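Local coordinates for protein 5'-nucleotidase SurE (Aquifex aeolicus, PDB 2WQK) that probably hydrolyses nucleoside 5'-monophosphates to nucleosides and phosphate, using one divalent metal cation per subunit, at residues L75-I80 / K84-V89; E114-G119 / L231-T236. One frame throughout, in Å; residues are numbered along the deposited sequence.

How the interactions relate
Interaction 1 comes first along the chain and interaction 2 follows; their centres are about 16 Å apart. Strand 88-94, entered through the second segment of interaction 1, leads on to helix 107-117, whose C-terminal end opens interaction 2. The two contacts touch directly: CD1 of L118 lies 3.9 Å from CD2 of Y77, and CA of G115 is 3.9 Å from CG2 of V89, so the end of helix 107-117 and the residue just after it pack against strand 88-94 and helix 69-80. Both also reach the second subunit. Neither is at the metal site, where D10, S40 and N94 hold a sodium ion, although strand 88-94 carries N94 at its far end.

Interaction 1: residues L75-I80 / K84-V89; sequences LGYRVI and KKPDLV
Y77 and K85 mark the closest backbone approach, their CA atoms 6.7 Å apart, where the last turns of helix 69-80 pass the loop leading into strand 88-94. This is a helix-to-strand connection in the Rossmann-like alpha/beta domain of SurE. The Y77 ring carries the helix side of the contact. Its CG stands anti to the backbone N (chi1 171°), which carries the ring across the loop. There its CE1 edge meets the backbone of K84 and K85, with CE1 of Y77 3.9 Å from C of K84 and the backbone N of K85 at the ring's edge, in its plane. CG of K85 approaches obliquely, 3.5 Å from CE1 of Y77, and CD of P86 lies 4.4 Å from CD1 of Y77. At the phenol end a water joins OH of Y77 at 2.8 Å to NZ of K85, also at 2.8 Å. K85 is modelled in two conformers, so this bridge is sure for one of them alone. A leucine in place of Y77 would probably leave the bridging water without its phenol partner and open a gap beside the loop backbone. Next to Y77, R78 forms a salt bridge with E187 of the second subunit. The helix closes with a wider, pi-type turn, in which O of L75 accepts from both N of V79 (2.9 Å) and N of I80 (3.2 Å).

Interaction 2: residues E114-G119 / L231-T236; sequences EGRILG and LHLDLT
I117 and L233 form the close-packed part of this contact, where the C-terminal end of helix 107-117, finished by a Schellman motif at G119, meets the chain leaving strand 225-232. The two segments belong to one alpha/beta fold but lie more than a hundred residues apart, and the nearest CA atoms, of R116 and L233, are 7.4 Å apart. With chi1 at -179° the L233 side chain extends away from its own N, so that both methyls reach the helix. CD1 of L233 comes within 3.7 Å of CG1 of I117 and CD2 of L233 within 4.0 Å of the same CG1, the two side chains running about at right angles. M113 also touches L233.

Toward R116 the packing is looser. CD2 of L233 sits 4.1 Å from O of R116, while the R116 side chain, modelled in two conformers, lies less certainly alongside, its CG 4.4 Å from CD2 of L233. That carbonyl is already engaged by the helix end, taking N of G119 at 2.9 Å.

Past L233 the chain is held by an Asx turn, and the backbone N of Q180 in the second subunit bonds to OG1 of T236. OD1 of D234 takes OG1 of T236 at 2.7 Å on its syn lone pair and N of T236 at 2.9 Å on the anti side, 34° out of the carboxylate plane.

Interaction 1: residues L75-I80 / K84-V89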
loop_
_atom_site.group_PDB
_atom_site.type_symbol
_atom_site.label_atom_id
_atom_site.label_comp_id
_atom_site.label_asym_id
_atom_site.label_seq_id
_atom_site.Cartn_x
_atom_site.Cartn_y
_atom_site.Cartn_z
ATOM N N LEU A 75 -5.530 -14.677 16.298
ATOM C CA LEU A 75 -5.471 -13.939 17.583
ATOM C C LEU A 75 -6.780 -14.159 18.361
ATOM O O LEU A 75 -6.776 -14.238 19.601
ATOM C CB LEU A 75 -5.212 -12.447 17.374
ATOM C CG LEU A 75 -3.789 -12.087 16.898
ATOM C CD1 LEU A 75 -3.683 -10.605 16.603
ATOM C CD2 LEU A 75 -2.693 -12.516 17.913
ATOM N N GLY A 76 -7.897 -14.196 17.658
ATOM C CA GLY A 76 -9.178 -14.471 18.338
ATOM C C GLY A 76 -9.165 -15.795 19.075
ATOM O O GLY A 76 -9.580 -15.916 20.242
ATOM N N TYR A 77 -8.658 -16.820 18.406
ATOM C CA TYR A 77 -8.650 -18.144 18.986
ATOM C C TYR A 77 -7.614 -18.253 20.113
ATOM O O TYR A 77 -7.928 -18.699 21.220
ATOM C CB TYR A 77 -8.332 -19.161 17.900
ATOM C CG TYR A 77 -8.075 -20.563 18.387
ATOM C CD1 TYR A 77 -9.028 -21.257 19.138
ATOM C CD2 TYR A 77 -6.903 -21.223 18.076
ATOM C CE1 TYR A 77 -8.849 -22.548 19.535
ATOM C CE2 TYR A 77 -6.689 -22.516 18.502
ATOM C CZ TYR A 77 -7.675 -23.199 19.221
ATOM O OH TYR A 77 -7.431 -24.499 19.623
ATOM N N ARG A 78 -6.374 -17.836 19.842
ATOM C CA ARG A 78 -5.301 -18.057 20.808
ATOM C C ARG A 78 -5.320 -17.077 21.951
ATOM O O ARG A 78 -4.990 -17.462 23.069
ATOM C CB ARG A 78 -3.926 -18.055 20.127
ATOM C CG ARG A 78 -3.822 -19.160 19.148
ATOM C CD ARG A 78 -2.388 -19.487 18.687
ATOM N NE ARG A 78 -2.514 -20.509 17.669
ATOM C CZ ARG A 78 -2.510 -21.816 17.894
ATOM N NH1 ARG A 78 -2.337 -22.302 19.123
ATOM N NH2 ARG A 78 -2.663 -22.638 16.855
ATOM N N VAL A 79 -5.639 -15.820 21.691
ATOM C CA VAL A 79 -5.566 -14.777 22.749
ATOM C C VAL A 79 -6.948 -14.580 23.367
ATOM O O VAL A 79 -7.137 -14.816 24.579
ATOM C CB VAL A 79 -4.995 -13.434 22.233
ATOM C CG1 VAL A 79 -4.911 -12.406 23.365
ATOM C CG2 VAL A 79 -3.608 -13.635 21.522
ATOM N N ILE A 80 -7.938 -14.197 22.566
ATOM C CA ILE A 80 -9.220 -13.765 23.146
ATOM C C ILE A 80 -9.943 -14.966 23.766
ATOM O O ILE A 80 -10.433 -14.884 24.905
ATOM C CB ILE A 80 -10.092 -13.053 22.104
ATOM C CG1 ILE A 80 -9.356 -11.813 21.533
ATOM C CG2 ILE A 80 -11.427 -12.657 22.720
ATOM C CD1 ILE A 80 -8.881 -10.854 22.600
ATOM N N LYS A 84 -9.631 -22.054 23.539
ATOM C CA LYS A 84 -10.857 -22.812 23.649
ATOM C C LYS A 84 -11.600 -22.621 22.331
ATOM O O LYS A 84 -12.013 -21.509 22.008
ATOM C CB LYS A 84 -11.703 -22.344 24.844
ATOM C CG LYS A 84 -12.980 -23.197 25.018
ATOM C CD LYS A 84 -13.709 -22.870 26.310
ATOM C CE LYS A 84 -14.778 -23.899 26.624
ATOM N NZ LYS A 84 -15.877 -23.829 25.637
ATOM N N LYS A 85 -11.771 -23.699 21.587
ATOM C CA LYS A 85 -12.405 -23.571 20.283
ATOM C C LYS A 85 -13.864 -23.128 20.405
ATOM O O LYS A 85 -14.642 -23.715 21.195
ATOM C CB LYS A 85 -12.347 -24.869 19.498
ATOM C CG LYS A 85 -10.944 -25.295 19.152
ATOM C CD LYS A 85 -10.963 -26.587 18.396
ATOM C CE LYS A 85 -9.565 -26.992 17.962
ATOM N NZ LYS A 85 -8.754 -27.499 19.093
ATOM N N PRO A 86 -14.248 -22.123 19.593
ATOM C CA PRO A 86 -15.632 -21.737 19.536
ATOM C C PRO A 86 -16.401 -22.791 18.747
ATOM O O PRO A 86 -15.766 -23.692 18.133
ATOM C CB PRO A 86 -15.561 -20.391 18.832
ATOM C CG PRO A 86 -14.442 -20.585 17.878
ATOM C CD PRO A 86 -13.444 -21.357 18.613
ATOM N N ASP A 87 -17.738 -22.697 18.733
ATOM C CA ASP A 87 -18.535 -23.621 17.972
ATOM C C ASP A 87 -18.347 -23.420 16.470
ATOM O O ASP A 87 -18.404 -24.402 15.705
ATOM C CB ASP A 87 -20.008 -23.504 18.363
ATOM C CG ASP A 87 -20.229 -23.917 19.804
ATOM O OD1 ASP A 87 -20.476 -25.117 19.994
ATOM O OD2 ASP A 87 -20.048 -23.098 20.736
ATOM N N LEU A 88 -18.203 -22.163 16.082
ATOM C CA LEU A 88 -18.006 -21.793 14.675
ATOM C C LEU A 88 -17.122 -20.569 14.565
ATOM O O LEU A 88 -17.078 -19.730 15.468
ATOM C CB LEU A 88 -19.337 -21.430 13.970
ATOM C CG LEU A 88 -20.416 -22.508 13.795
ATOM C CD1 LEU A 88 -21.808 -21.911 13.472
ATOM C CD2 LEU A 88 -20.040 -23.485 12.721
ATOM N N VAL A 89 -16.369 -20.527 13.445
ATOM C CA VAL A 89 -15.748 -19.309 12.980
ATOM C C VAL A 89 -16.584 -18.840 11.799
ATOM O O VAL A 89 -16.899 -19.639 10.883
ATOM C CB VAL A 89 -14.267 -19.522 12.526
ATOM C CG1 VAL A 89 -13.805 -18.305 11.755
ATOM C CG2 VAL A 89 -13.402 -19.864 13.761
HETATM O O HOH W 1 -8.291 -26.303 21.533
#

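Interaction 2: residues E114-G119 / L231-T236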
loop_
_atom_site.group_PDB
_atom_site.type_symbol
_atom_site.label_atom_id
_atom_site.label_comp_id
_atom_site.label_asym_id
_atom_site.label_seq_id
_atom_site.Cartn_x
_atom_site.Cartn_y
_atom_site.Cartn_z
ATOM N N GLU A 114 -9.218 -20.277 7.487
ATOM C CA GLU A 114 -8.337 -20.302 8.664
ATOM C C GLU A 114 -9.015 -20.958 9.873
ATOM O O GLU A 114 -8.393 -21.708 10.642
ATOM C CB GLU A 114 -7.791 -18.912 8.991
ATOM C CG GLU A 114 -6.847 -18.399 7.931
ATOM C CD GLU A 114 -5.496 -19.143 7.853
ATOM O OE1 GLU A 114 -5.120 -19.883 8.785
ATOM O OE2 GLU A 114 -4.796 -18.963 6.827
ATOM N N GLY A 115 -10.293 -20.653 10.051
ATOM C CA GLY A 115 -11.010 -21.364 11.121
ATOM C C GLY A 115 -10.956 -22.863 10.938
ATOM O O GLY A 115 -10.664 -23.596 11.877
ATOM N N ARG A 116 -11.196 -23.334 9.703
ATOM C CA ARG A 116 -11.210 -24.770 9.442
ATOM C C ARG A 116 -9.790 -25.355 9.570
ATOM O O ARG A 116 -9.637 -26.478 10.045
ATOM C CB ARG A 116 -11.861 -25.076 8.073
ATOM C CG ARG A 116 -12.343 -26.504 7.890
ATOM C CD ARG A 116 -13.038 -27.140 9.105
ATOM N NE ARG A 116 -12.172 -28.136 9.767
ATOM C CZ ARG A 116 -12.410 -28.825 10.893
ATOM N NH1 ARG A 116 -11.511 -29.704 11.306
ATOM N NH2 ARG A 116 -13.514 -28.669 11.602
ATOM N N ILE A 117 -8.761 -24.569 9.220
ATOM C CA ILE A 117 -7.351 -25.021 9.421
ATOM C C ILE A 117 -7.103 -25.291 10.909
ATOM O O ILE A 117 -6.395 -26.254 11.281
ATOM C CB ILE A 117 -6.348 -23.992 8.891
ATOM C CG1 ILE A 117 -6.353 -24.044 7.364
ATOM C CG2 ILE A 117 -4.894 -24.211 9.430
ATOM C CD1 ILE A 117 -5.575 -22.904 6.699
ATOM N N LEU A 118 -7.702 -24.447 11.752
ATOM C CA LEU A 118 -7.567 -24.569 13.191
ATOM C C LEU A 118 -8.463 -25.650 13.790
ATOM O O LEU A 118 -8.453 -25.821 15.025
ATOM C CB LEU A 118 -7.892 -23.228 13.857
ATOM C CG LEU A 118 -6.830 -22.142 13.685
ATOM C CD1 LEU A 118 -7.266 -20.772 14.214
ATOM C CD2 LEU A 118 -5.500 -22.509 14.345
ATOM N N GLY A 119 -9.248 -26.355 12.962
ATOM C CA GLY A 119 -10.077 -27.436 13.451
ATOM C C GLY A 119 -11.441 -27.014 13.924
ATOM O O GLY A 119 -12.067 -27.724 14.760
ATOM N N LEU A 231 -16.581 -26.178 0.221
ATOM C CA LEU A 231 -15.227 -26.066 -0.348
ATOM C C LEU A 231 -14.296 -27.040 0.355
ATOM O O LEU A 231 -14.355 -27.214 1.586
ATOM C CB LEU A 231 -14.687 -24.657 -0.113
ATOM C CG LEU A 231 -15.451 -23.481 -0.735
ATOM C CD1 LEU A 231 -14.844 -22.106 -0.364
ATOM C CD2 LEU A 231 -15.509 -23.674 -2.273
ATOM N N HIS A 232 -13.385 -27.607 -0.441
ATOM C CA HIS A 232 -12.280 -28.369 0.093
ATOM C C HIS A 232 -11.332 -27.486 0.880
ATOM O O HIS A 232 -10.957 -26.419 0.403
ATOM C CB HIS A 232 -11.433 -28.978 -1.046
ATOM C CG HIS A 232 -11.998 -30.188 -1.676
ATOM N ND1 HIS A 232 -12.062 -31.405 -1.039
ATOM C CD2 HIS A 232 -12.408 -30.399 -2.953
ATOM C CE1 HIS A 232 -12.545 -32.306 -1.887
ATOM N NE2 HIS A 232 -12.759 -31.717 -3.053
ATOM N N LEU A 233 -10.873 -27.971 2.044
ATOM C CA LEU A 233 -9.722 -27.374 2.675
ATOM C C LEU A 233 -8.425 -27.870 1.994
ATOM O O LEU A 233 -7.528 -27.080 1.692
ATOM C CB LEU A 233 -9.645 -27.705 4.169
ATOM C CG LEU A 233 -8.402 -27.020 4.799
ATOM C CD1 LEU A 233 -8.272 -25.477 4.559
ATOM C CD2 LEU A 233 -8.326 -27.364 6.279
ATOM N N ASP A 234 -8.370 -29.170 1.720
ATOM C CA ASP A 234 -7.178 -29.775 1.109
ATOM C C ASP A 234 -7.314 -29.621 -0.389
ATOM O O ASP A 234 -8.267 -30.124 -0.974
ATOM C CB ASP A 234 -7.132 -31.233 1.550
ATOM C CG ASP A 234 -5.864 -31.982 1.121
ATOM O OD1 ASP A 234 -5.146 -31.510 0.184
ATOM O OD2 ASP A 234 -5.680 -33.098 1.734
ATOM N N LEU A 235 -6.347 -28.917 -0.992
ATOM C CA LEU A 235 -6.359 -28.633 -2.414
ATOM C C LEU A 235 -5.830 -29.802 -3.255
ATOM O O LEU A 235 -5.850 -29.721 -4.485
ATOM C CB LEU A 235 -5.500 -27.370 -2.723
ATOM C CG LEU A 235 -5.693 -26.126 -1.872
ATOM C CD1 LEU A 235 -4.695 -24.980 -2.222
ATOM C CD2 LEU A 235 -7.113 -25.682 -2.061
ATOM N N THR A 236 -5.252 -30.825 -2.611
ATOM C CA THR A 236 -4.575 -31.891 -3.373
ATOM C C THR A 236 -5.563 -32.658 -4.234
ATOM O O THR A 236 -6.629 -33.087 -3.753
ATOM C CB THR A 236 -3.897 -32.906 -2.438
ATOM O OG1 THR A 236 -3.142 -32.217 -1.451
ATOM C CG2 THR A 236 -3.036 -33.920 -3.196
#